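Side-chain contact in translation initiation factor eif-2b-like protein (Chaetomium thermophilum, PDB 4ZEO), which is the delta subunit of eIF2B, the heterodecameric factor that exchanges GDP for GTP on eIF2, and probably serves in its regulatory subcomplex during translation initiation: residues A180-F185 with D258-E263. Sequence-based numbering, arbitrary orientation.
Sequences ATLLAF and DFLINE
Leu260 reaches Leu182 methyl to methyl, its CD2 lying 3.8 Å from Leu182 CD1, with the two side chains crossing at about a right angle. Leu260 CG stands anti to the backbone N (chi1 -167°), and its CD2 branch does the touching. One residue on, Ile261 takes part in two of the three residue pairs. Its extended CG1-CD1 arm slides past Leu182 in the opposite direction: Ile261 CG1 packs 3.8 Å from Leu182 CD1, while Ile261 CD1 comes to 3.9 Å from Leu182 CB. The same methyl then meets Leu183, crossing that side chain nearly perpendicularly, with Ile261 CD1 3.8 Å from Leu183 CD2. Replacing Ile261 by an alanine would remove the CG1-CD1 arm and would probably open a gap beside Leu182 CB and Leu183 CD2. The segments run nearly antiparallel (165°), their axes 10.5 Å apart, joined by these aliphatic contacts alone. Beyond them, Asp258 forms a salt bridge with Arg186. In the helical region of this subunit, helix 246-277 lies alongside helix 174-191, and Ala229 of helix 224-239 touches both Leu182 and Leu260; helices 157-168 and 200-219 pack on other sides of the 180-185 segment.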
loop_
_atom_site.group_PDB
_atom_site.type_symbol
_atom_site.label_atom_id
_atom_site.label_comp_id
_atom_site.label_asym_id
_atom_site.label_seq_id
_atom_site.Cartn_x
_atom_site.Cartn_y
_atom_site.Cartn_z
ATOM N N ALA A 180 -7.862 -5.832 4.815
ATOM C CA ALA A 180 -9.247 -5.966 5.232
ATOM C C ALA A 180 -9.958 -6.952 4.300
ATOM O O ALA A 180 -10.684 -7.836 4.750
ATOM C CB ALA A 180 -9.944 -4.591 5.224
ATOM N N THR A 181 -9.674 -6.831 3.004
ATOM C CA THR A 181 -10.228 -7.715 1.996
ATOM C C THR A 181 -9.802 -9.165 2.196
ATOM O O THR A 181 -10.635 -10.071 2.133
ATOM C CB THR A 181 -9.803 -7.281 0.579
ATOM O OG1 THR A 181 -10.187 -5.922 0.352
ATOM C CG2 THR A 181 -10.436 -8.171 -0.489
ATOM N N LEU A 182 -8.511 -9.393 2.421
ATOM C CA LEU A 182 -8.008 -10.753 2.593
ATOM C C LEU A 182 -8.614 -11.399 3.838
ATOM O O LEU A 182 -8.945 -12.579 3.824
ATOM C CB LEU A 182 -6.476 -10.764 2.687
ATOM C CG LEU A 182 -5.832 -10.377 1.344
ATOM C CD1 LEU A 182 -4.310 -10.345 1.377
ATOM C CD2 LEU A 182 -6.313 -11.291 0.272
ATOM N N LEU A 183 -8.762 -10.626 4.915
ATOM C CA LEU A 183 -9.378 -11.144 6.131
ATOM C C LEU A 183 -10.868 -11.445 5.954
ATOM O O LEU A 183 -11.363 -12.432 6.483
ATOM C CB LEU A 183 -9.192 -10.168 7.288
ATOM C CG LEU A 183 -7.772 -10.028 7.825
ATOM C CD1 LEU A 183 -7.729 -8.949 8.890
ATOM C CD2 LEU A 183 -7.244 -11.357 8.350
ATOM N N ALA A 184 -11.585 -10.602 5.224
ATOM C CA ALA A 184 -12.993 -10.871 4.959
ATOM C C ALA A 184 -13.129 -12.132 4.105
ATOM O O ALA A 184 -13.997 -12.993 4.365
ATOM C CB ALA A 184 -13.655 -9.687 4.276
ATOM N N PHE A 185 -12.271 -12.235 3.092
ATOM C CA PHE A 185 -12.236 -13.418 2.226
ATOM C C PHE A 185 -11.909 -14.676 3.048
ATOM O O PHE A 185 -12.375 -15.780 2.774
ATOM C CB PHE A 185 -11.192 -13.266 1.115
ATOM C CG PHE A 185 -11.621 -12.373 -0.005
ATOM C CD1 PHE A 185 -12.883 -11.787 -0.013
ATOM C CD2 PHE A 185 -10.790 -12.175 -1.101
ATOM C CE1 PHE A 185 -13.282 -10.981 -1.082
ATOM C CE2 PHE A 185 -11.194 -11.373 -2.171
ATOM C CZ PHE A 185 -12.430 -10.780 -2.157
ATOM N N ASP A 258 -2.976 -16.413 4.886
ATOM C CA ASP A 258 -2.158 -16.040 6.021
ATOM C C ASP A 258 -0.723 -15.815 5.583
ATOM O O ASP A 258 -0.043 -14.914 6.049
ATOM C CB ASP A 258 -2.231 -17.117 7.105
ATOM C CG ASP A 258 -3.584 -17.158 7.787
ATOM O OD1 ASP A 258 -4.416 -16.264 7.535
ATOM O OD2 ASP A 258 -3.820 -18.091 8.581
ATOM N N PHE A 259 -0.275 -16.666 4.682
ATOM C CA PHE A 259 1.040 -16.549 4.119
ATOM C C PHE A 259 1.147 -15.243 3.300
ATOM O O PHE A 259 2.129 -14.509 3.394
ATOM C CB PHE A 259 1.324 -17.772 3.253
ATOM C CG PHE A 259 2.675 -17.769 2.637
ATOM C CD1 PHE A 259 3.749 -18.330 3.291
ATOM C CD2 PHE A 259 2.881 -17.144 1.411
ATOM C CE1 PHE A 259 4.999 -18.316 2.716
ATOM C CE2 PHE A 259 4.127 -17.111 0.843
ATOM C CZ PHE A 259 5.188 -17.705 1.490
ATOM N N LEU A 260 0.127 -14.940 2.520
ATOM C CA LEU A 260 0.161 -13.746 1.696
ATOM C C LEU A 260 0.167 -12.463 2.545
ATOM O O LEU A 260 0.960 -11.562 2.301
ATOM C CB LEU A 260 -1.020 -13.731 0.731
ATOM C CG LEU A 260 -0.889 -12.692 -0.382
ATOM C CD1 LEU A 260 0.126 -13.139 -1.394
ATOM C CD2 LEU A 260 -2.204 -12.427 -1.058
ATOM N N ILE A 261 -0.682 -12.410 3.569
ATOM C CA ILE A 261 -0.741 -11.256 4.453
ATOM C C ILE A 261 0.603 -11.044 5.123
ATOM O O ILE A 261 1.129 -9.928 5.182
ATOM C CB ILE A 261 -1.837 -11.424 5.525
ATOM C CG1 ILE A 261 -3.220 -11.330 4.866
ATOM C CG2 ILE A 261 -1.694 -10.398 6.625
ATOM C CD1 ILE A 261 -4.382 -11.459 5.850
ATOM N N ASN A 262 1.194 -12.125 5.589
ATOM C CA ASN A 262 2.469 -11.988 6.242
ATOM C C ASN A 262 3.588 -11.529 5.316
ATOM O O ASN A 262 4.348 -10.629 5.638
ATOM C CB ASN A 262 2.890 -13.284 6.903
ATOM C CG ASN A 262 4.240 -13.159 7.490
ATOM O OD1 ASN A 262 4.474 -12.264 8.297
ATOM N ND2 ASN A 262 5.160 -14.010 7.074
ATOM N N GLU A 263 3.705 -12.170 4.171
ATOM C CA GLU A 263 4.800 -11.864 3.273
ATOM C C GLU A 263 4.617 -10.558 2.465
ATOM O O GLU A 263 5.575 -9.805 2.287
ATOM C CB GLU A 263 5.027 -13.056 2.356
ATOM C CG GLU A 263 5.577 -12.748 1.007
ATOM C CD GLU A 263 5.612 -13.975 0.115
ATOM O OE1 GLU A 263 4.753 -14.086 -0.787
ATOM O OE2 GLU A 263 6.495 -14.833 0.336
#